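Farnesyl diphosphate phosphatase YisP (Bacillus subtilis subsp. subtilis, PDB 3WE9) hydrolyses farnesyl diphosphate to farnesol and diphosphate, a reaction involved in biofilm formation. Local coordinates at residues L216-Q220 against L238-R242; F50-A55 against F101-I105. Residue numbers count along the deposited sequence, not the author numbering.

Overall arrangement
The two contacts lie on opposite sides of the chain's centre, about 23 Å apart between centres and about 13 Å between nearest atoms. They share no helix. Contact 1 pairs helix 199-221 with helix 228-250, which follow one another in the chain and run antiparallel. Contact 2 pairs helix 38-54 with helix 98-107, far apart in sequence and roughly parallel. Both are partly buried, with inner residues and a more open edge. Contact 1 puts leucines inside and a salt bridge with a hydrogen bond at its edge. Contact 2 is held by aromatic rings, a cysteine sulfur and the aliphatic side chains of Ala54 and Ile105. Both belong to the all-helical fold of the phytoene/squalene synthase family.

Contact 1: residues L216-Q220 against L238-R242; sequences LEECQ and LHLHR
Helices 199-221 and 228-250 form an antiparallel hairpin, of which this contact is one level. Both segments are regular alpha helix. Their local axes approach to 10.9 Å at a signed crossing angle of -160°, with Leu216 and Leu238 the closest CA pair at 6.5 Å. Leu238 comes first, pointing toward helix 199-221 in an m,t rotamer. CD2 of Leu238 lies 4.0 Å from CD2 of Leu216, also m,t, and 4.0 Å from CB of Cys219. CD1 of Leu238 meets Gln220 OE1 at 3.4 Å. Helix 145-165 covers this apolar side, with Ala158 on Leu216 and Leu155 on Leu238. Leu240 lies out of reach of 216-220 and packs on helix 264-271. Last, CB of Arg242 points sideways, but an extended chain (chi1 m at -89°, chi2 and chi3 t, chi4 97°) brings the guanidinium across. Glu217 and Gln220, both t,p, bring their OE1 atoms to it. NH2 of Arg242 forms a salt bridge to Glu217 OE1 (2.8 Å), and NH1 of Arg242 donates a hydrogen bond to Gln220 OE1 (3.2 Å). Leu216 CB covers one face of the guanidinium. Leucines thus fill the buried side, while Arg242 ties two polar residues together at the more exposed edge.

Contact 2: residues F50-A55 against F101-I105; sequences FCHTAA and FREFI
Residues 50-54 of helix 38-54 and residues 101-105 of helix 98-107 are both helical and pack side by side. The local axes are roughly parallel, 10.7 Å apart at a signed crossing angle of -26°. Cys51 pairs with Phe104 (CA-CA 7.6 Å) and Ala54 with Ile105 (CA-CA 6.5 Å). Phe50 has a t chi1 and points toward the other helix. Phe101 (chi1 m) turns its edge to the Phe50 face in an offset edge-to-face pair, centroids 5.3 Å apart and planes at 72°. Phe87 meets both rings. CZ of Phe50 also touches CD1 of Ile105 at 3.8 Å. Cys51, chi1 m, sets its SG over the face of Phe104 (chi1 t), 4.2 Å from the ring centroid. Met135 of helix 118-140 touches Cys51, Phe101 and Phe104. Ala54 points across, its CB 3.4 Å from CD1 of Ile105 and 4.1 Å from CE1 of Phe104. This is aromatic and sulfur-aromatic helix packing within the all-helical synthase fold. Its chemistry is apolar, without ion pairs.

Contact 1: residues L216-Q220 against L238-R242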
ATOM      1  N   LEU A 216       5.208  -9.898   3.013  1.00 18.31           N
ATOM      2  CA  LEU A 216       3.909 -10.169   3.631  1.00 18.94           C
ATOM      3  C   LEU A 216       4.040 -11.200   4.753  1.00 20.43           C
ATOM      4  O   LEU A 216       3.564 -10.981   5.865  1.00 19.23           O
ATOM      5  CB  LEU A 216       2.915 -10.676   2.578  1.00 18.01           C
ATOM      6  CG  LEU A 216       2.465  -9.684   1.490  1.00 16.21           C
ATOM      7  CD1 LEU A 216       1.661 -10.415   0.425  1.00 20.02           C
ATOM      8  CD2 LEU A 216       1.646  -8.561   2.111  1.00 17.28           C
ATOM      9  N   GLU A 217       4.695 -12.320   4.455  1.00 22.75           N
ATOM     10  CA  GLU A 217       4.894 -13.392   5.430  1.00 25.17           C
ATOM     11  C   GLU A 217       5.608 -12.861   6.676  1.00 26.20           C
ATOM     12  O   GLU A 217       5.362 -13.308   7.796  1.00 24.15           O
ATOM     13  CB  GLU A 217       5.709 -14.520   4.788  1.00 30.47           C
ATOM     14  CG  GLU A 217       5.824 -15.795   5.621  1.00 38.48           C
ATOM     15  CD  GLU A 217       4.475 -16.302   6.119  1.00 42.80           C
ATOM     16  OE1 GLU A 217       3.484 -16.210   5.362  1.00 46.08           O
ATOM     17  OE2 GLU A 217       4.408 -16.800   7.267  1.00 46.04           O
ATOM     18  N   GLU A 218       6.489 -11.894   6.456  1.00 26.83           N
ATOM     19  CA  GLU A 218       7.259 -11.258   7.518  1.00 28.36           C
ATOM     20  C   GLU A 218       6.325 -10.542   8.492  1.00 27.88           C
ATOM     21  O   GLU A 218       6.506 -10.599   9.709  1.00 26.22           O
ATOM     22  CB  GLU A 218       8.220 -10.261   6.882  1.00 30.54           C
ATOM     23  CG  GLU A 218       9.322  -9.744   7.756  1.00 33.86           C
ATOM     24  CD  GLU A 218      10.427  -9.138   6.919  1.00 33.99           C
ATOM     25  OE1 GLU A 218      10.627  -7.908   6.979  1.00 33.75           O
ATOM     26  OE2 GLU A 218      11.085  -9.904   6.180  1.00 36.57           O
ATOM     27  N   CYS A 219       5.324  -9.861   7.948  1.00 27.60           N
ATOM     28  CA  CYS A 219       4.365  -9.148   8.781  1.00 26.66           C
ATOM     29  C   CYS A 219       3.421 -10.161   9.416  1.00 25.52           C
ATOM     30  O   CYS A 219       2.945  -9.973  10.532  1.00 23.63           O
ATOM     31  CB  CYS A 219       3.564  -8.149   7.945  1.00 25.93           C
ATOM     32  SG  CYS A 219       2.337  -7.223   8.898  1.00 25.72           S
ATOM     33  N   GLN A 220       3.154 -11.236   8.684  1.00 25.68           N
ATOM     34  CA  GLN A 220       2.278 -12.300   9.161  1.00 27.35           C
ATOM     35  C   GLN A 220       2.864 -12.905  10.434  1.00 27.58           C
ATOM     36  O   GLN A 220       2.139 -13.172  11.395  1.00 27.24           O
ATOM     37  CB  GLN A 220       2.136 -13.385   8.088  1.00 28.50           C
ATOM     38  CG  GLN A 220       1.260 -14.568   8.482  1.00 30.49           C
ATOM     39  CD  GLN A 220      -0.215 -14.212   8.569  1.00 33.41           C
ATOM     40  OE1 GLN A 220      -0.777 -13.616   7.647  1.00 33.94           O
ATOM     41  NE2 GLN A 220      -0.854 -14.587   9.676  1.00 35.51           N
ATOM     42  N   LEU A 238      -3.252  -8.131   5.091  1.00 17.66           N
ATOM     43  CA  LEU A 238      -2.469  -9.273   4.649  1.00 20.08           C
ATOM     44  C   LEU A 238      -3.285 -10.186   3.734  1.00 21.07           C
ATOM     45  O   LEU A 238      -2.857 -10.515   2.628  1.00 20.07           O
ATOM     46  CB  LEU A 238      -1.973 -10.067   5.861  1.00 21.48           C
ATOM     47  CG  LEU A 238      -0.847  -9.407   6.662  1.00 24.30           C
ATOM     48  CD1 LEU A 238      -0.575 -10.208   7.934  1.00 27.07           C
ATOM     49  CD2 LEU A 238       0.404  -9.329   5.799  1.00 24.39           C
ATOM     50  N   HIS A 239      -4.462 -10.590   4.202  1.00 21.71           N
ATOM     51  CA  HIS A 239      -5.336 -11.473   3.427  1.00 23.06           C
ATOM     52  C   HIS A 239      -5.766 -10.877   2.093  1.00 20.62           C
ATOM     53  O   HIS A 239      -5.780 -11.565   1.072  1.00 20.68           O
ATOM     54  CB  HIS A 239      -6.590 -11.818   4.238  1.00 27.24           C
ATOM     55  CG  HIS A 239      -6.386 -12.916   5.234  1.00 31.37           C
ATOM     56  ND1 HIS A 239      -5.357 -12.910   6.151  1.00 34.86           N
ATOM     57  CD2 HIS A 239      -7.079 -14.059   5.454  1.00 33.03           C
ATOM     58  CE1 HIS A 239      -5.423 -14.003   6.891  1.00 35.46           C
ATOM     59  NE2 HIS A 239      -6.459 -14.716   6.490  1.00 35.06           N
ATOM     60  N   LEU A 240      -6.121  -9.597   2.106  1.00 19.03           N
ATOM     61  CA  LEU A 240      -6.577  -8.913   0.903  1.00 18.94           C
ATOM     62  C   LEU A 240      -5.521  -8.826  -0.191  1.00 18.68           C
ATOM     63  O   LEU A 240      -5.816  -9.064  -1.362  1.00 17.84           O
ATOM     64  CB  LEU A 240      -7.065  -7.502   1.248  1.00 20.38           C
ATOM     65  CG  LEU A 240      -8.358  -7.432   2.073  1.00 24.16           C
ATOM     66  CD1 LEU A 240      -8.621  -5.996   2.516  1.00 23.04           C
ATOM     67  CD2 LEU A 240      -9.519  -7.963   1.239  1.00 20.80           C
ATOM     68  N   HIS A 241      -4.293  -8.490   0.188  1.00 16.53           N
ATOM     69  CA  HIS A 241      -3.229  -8.353  -0.798  1.00 17.83           C
ATOM     70  C   HIS A 241      -2.694  -9.684  -1.292  1.00 18.22           C
ATOM     71  O   HIS A 241      -2.225  -9.782  -2.422  1.00 16.81           O
ATOM     72  CB  HIS A 241      -2.148  -7.428  -0.240  1.00 16.41           C
ATOM     73  CG  HIS A 241      -2.639  -6.027  -0.067  1.00 14.49           C
ATOM     74  ND1 HIS A 241      -2.783  -5.159  -1.128  1.00 17.20           N
ATOM     75  CD2 HIS A 241      -3.172  -5.395   1.007  1.00 12.24           C
ATOM     76  CE1 HIS A 241      -3.385  -4.057  -0.720  1.00 13.78           C
ATOM     77  NE2 HIS A 241      -3.634  -4.175   0.571  1.00 17.97           N
ATOM     78  N   ARG A 242      -2.783 -10.719  -0.462  1.00 20.31           N
ATOM     79  CA  ARG A 242      -2.372 -12.040  -0.919  1.00 20.39           C
ATOM     80  C   ARG A 242      -3.415 -12.468  -1.950  1.00 19.84           C
ATOM     81  O   ARG A 242      -3.084 -13.024  -2.999  1.00 20.35           O
ATOM     82  CB  ARG A 242      -2.354 -13.057   0.229  1.00 22.57           C
ATOM     83  CG  ARG A 242      -1.032 -13.130   0.963  1.00 28.48           C
ATOM     84  CD  ARG A 242      -0.934 -14.389   1.811  1.00 32.55           C
ATOM     85  NE  ARG A 242       0.373 -14.505   2.448  1.00 37.32           N
ATOM     86  CZ  ARG A 242       0.638 -14.136   3.699  1.00 38.50           C
ATOM     87  NH1 ARG A 242      -0.322 -13.625   4.462  1.00 39.30           N
ATOM     88  NH2 ARG A 242       1.865 -14.283   4.185  1.00 34.66           N
TER

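Contact 2: residues F50-A55 against F101-I105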
ATOM      1  N   PHE A  50      -3.326  11.811   2.727  1.00 27.93           N
ATOM      2  CA  PHE A  50      -2.118  12.591   2.499  1.00 30.42           C
ATOM      3  C   PHE A  50      -1.294  11.910   1.411  1.00 31.88           C
ATOM      4  O   PHE A  50      -0.835  12.554   0.469  1.00 31.35           O
ATOM      5  CB  PHE A  50      -1.284  12.675   3.782  1.00 31.90           C
ATOM      6  CG  PHE A  50       0.134  13.115   3.552  1.00 33.71           C
ATOM      7  CD1 PHE A  50       0.442  14.461   3.371  1.00 36.51           C
ATOM      8  CD2 PHE A  50       1.160  12.175   3.479  1.00 35.32           C
ATOM      9  CE1 PHE A  50       1.753  14.863   3.121  1.00 37.35           C
ATOM     10  CE2 PHE A  50       2.471  12.563   3.229  1.00 35.38           C
ATOM     11  CZ  PHE A  50       2.769  13.912   3.048  1.00 37.44           C
ATOM     12  N   CYS A  51      -1.107  10.602   1.555  1.00 31.00           N
ATOM     13  CA  CYS A  51      -0.346   9.824   0.584  1.00 32.16           C
ATOM     14  C   CYS A  51      -0.950   9.939  -0.815  1.00 33.37           C
ATOM     15  O   CYS A  51      -0.241  10.234  -1.780  1.00 32.72           O
ATOM     16  CB  CYS A  51      -0.286   8.354   1.016  1.00 29.75           C
ATOM     17  SG  CYS A  51       0.768   8.051   2.468  1.00 28.89           S
ATOM     18  N   HIS A  52      -2.257   9.710  -0.921  1.00 35.18           N
ATOM     19  CA  HIS A  52      -2.942   9.800  -2.205  1.00 39.17           C
ATOM     20  C   HIS A  52      -2.755  11.188  -2.808  1.00 41.53           C
ATOM     21  O   HIS A  52      -2.367  11.323  -3.972  1.00 41.54           O
ATOM     22  CB  HIS A  52      -4.437   9.521  -2.045  1.00 41.77           C
ATOM     23  CG  HIS A  52      -5.217   9.664  -3.318  1.00 45.55           C
ATOM     24  ND1 HIS A  52      -5.076   8.793  -4.378  1.00 46.49           N
ATOM     25  CD2 HIS A  52      -6.128  10.587  -3.708  1.00 46.67           C
ATOM     26  CE1 HIS A  52      -5.867   9.174  -5.365  1.00 47.49           C
ATOM     27  NE2 HIS A  52      -6.516  10.259  -4.985  1.00 47.98           N
ATOM     28  N   THR A  53      -3.034  12.215  -2.008  1.00 42.25           N
ATOM     29  CA  THR A  53      -2.903  13.600  -2.452  1.00 43.98           C
ATOM     30  C   THR A  53      -1.510  13.895  -2.992  1.00 44.92           C
ATOM     31  O   THR A  53      -1.362  14.450  -4.083  1.00 44.98           O
ATOM     32  CB  THR A  53      -3.203  14.589  -1.303  1.00 44.55           C
ATOM     33  OG1 THR A  53      -4.595  14.526  -0.971  1.00 46.68           O
ATOM     34  CG2 THR A  53      -2.850  16.015  -1.712  1.00 45.87           C
ATOM     35  N   ALA A  54      -0.492  13.523  -2.226  1.00 44.79           N
ATOM     36  CA  ALA A  54       0.886  13.754  -2.631  1.00 46.80           C
ATOM     37  C   ALA A  54       1.254  12.946  -3.874  1.00 47.58           C
ATOM     38  O   ALA A  54       2.107  13.359  -4.657  1.00 47.10           O
ATOM     39  CB  ALA A  54       1.830  13.407  -1.484  1.00 46.35           C
ATOM     40  N   ALA A  55       0.605  11.798  -4.050  1.00 48.75           N
ATOM     41  CA  ALA A  55       0.868  10.926  -5.193  1.00 50.73           C
ATOM     42  C   ALA A  55       0.201  11.442  -6.467  1.00 52.21           C
ATOM     43  O   ALA A  55       0.343  10.852  -7.540  1.00 52.56           O
ATOM     44  CB  ALA A  55       0.389   9.511  -4.888  1.00 50.30           C
ATOM     45  N   PHE A 101       6.955  11.019   6.216  1.00 31.06           N
ATOM     46  CA  PHE A 101       6.124  11.873   5.378  1.00 31.31           C
ATOM     47  C   PHE A 101       7.004  12.617   4.376  1.00 33.29           C
ATOM     48  O   PHE A 101       6.629  12.784   3.210  1.00 31.94           O
ATOM     49  CB  PHE A 101       5.339  12.860   6.246  1.00 31.58           C
ATOM     50  CG  PHE A 101       4.282  12.208   7.090  1.00 30.81           C
ATOM     51  CD1 PHE A 101       3.042  11.872   6.547  1.00 30.80           C
ATOM     52  CD2 PHE A 101       4.541  11.888   8.416  1.00 29.59           C
ATOM     53  CE1 PHE A 101       2.073  11.221   7.319  1.00 29.69           C
ATOM     54  CE2 PHE A 101       3.585  11.238   9.196  1.00 29.78           C
ATOM     55  CZ  PHE A 101       2.349  10.903   8.648  1.00 29.53           C
ATOM     56  N   ARG A 102       8.176  13.053   4.832  1.00 33.47           N
ATOM     57  CA  ARG A 102       9.110  13.757   3.961  1.00 36.69           C
ATOM     58  C   ARG A 102       9.593  12.763   2.913  1.00 36.72           C
ATOM     59  O   ARG A 102       9.558  13.037   1.713  1.00 38.05           O
ATOM     60  CB  ARG A 102      10.308  14.273   4.763  1.00 37.55           C
ATOM     61  CG  ARG A 102       9.941  15.197   5.914  1.00 41.46           C
ATOM     62  CD  ARG A 102      11.173  15.546   6.736  1.00 44.19           C
ATOM     63  NE  ARG A 102      10.846  16.327   7.926  1.00 46.76           N
ATOM     64  CZ  ARG A 102      10.256  17.517   7.900  1.00 48.00           C
ATOM     65  NH1 ARG A 102       9.922  18.073   6.742  1.00 47.69           N
ATOM     66  NH2 ARG A 102      10.004  18.157   9.035  1.00 49.21           N
ATOM     67  N   GLU A 103      10.040  11.604   3.389  1.00 37.28           N
ATOM     68  CA  GLU A 103      10.527  10.537   2.522  1.00 38.58           C
ATOM     69  C   GLU A 103       9.559  10.281   1.375  1.00 37.30           C
ATOM     70  O   GLU A 103       9.956  10.247   0.211  1.00 37.42           O
ATOM     71  CB  GLU A 103      10.709   9.254   3.334  1.00 41.51           C
ATOM     72  CG  GLU A 103      12.114   9.027   3.854  1.00 46.95           C
ATOM     73  CD  GLU A 103      12.993   8.317   2.840  1.00 50.48           C
ATOM     74  OE1 GLU A 103      13.261   8.897   1.764  1.00 50.64           O
ATOM     75  OE2 GLU A 103      13.407   7.170   3.120  1.00 53.66           O
ATOM     76  N   PHE A 104       8.287  10.107   1.716  1.00 35.14           N
ATOM     77  CA  PHE A 104       7.252   9.839   0.728  1.00 33.85           C
ATOM     78  C   PHE A 104       7.174  10.952  -0.316  1.00 34.39           C
ATOM     79  O   PHE A 104       7.134  10.683  -1.515  1.00 33.59           O
ATOM     80  CB  PHE A 104       5.901   9.669   1.430  1.00 31.85           C
ATOM     81  CG  PHE A 104       4.813   9.141   0.539  1.00 31.52           C
ATOM     82  CD1 PHE A 104       4.097   9.996  -0.292  1.00 31.28           C
ATOM     83  CD2 PHE A 104       4.512   7.783   0.524  1.00 30.43           C
ATOM     84  CE1 PHE A 104       3.092   9.506  -1.126  1.00 31.95           C
ATOM     85  CE2 PHE A 104       3.509   7.280  -0.307  1.00 31.21           C
ATOM     86  CZ  PHE A 104       2.799   8.142  -1.133  1.00 30.98           C
ATOM     87  N   ILE A 105       7.161  12.200   0.141  1.00 34.60           N
ATOM     88  CA  ILE A 105       7.092  13.341  -0.766  1.00 37.60           C
ATOM     89  C   ILE A 105       8.253  13.340  -1.757  1.00 37.94           C
ATOM     90  O   ILE A 105       8.045  13.477  -2.962  1.00 38.62           O
ATOM     91  CB  ILE A 105       7.107  14.683   0.003  1.00 37.80           C
ATOM     92  CG1 ILE A 105       5.798  14.860   0.772  1.00 39.30           C
ATOM     93  CG2 ILE A 105       7.307  15.841  -0.971  1.00 40.27           C
ATOM     94  CD1 ILE A 105       4.573  14.894  -0.119  1.00 38.99           C
TER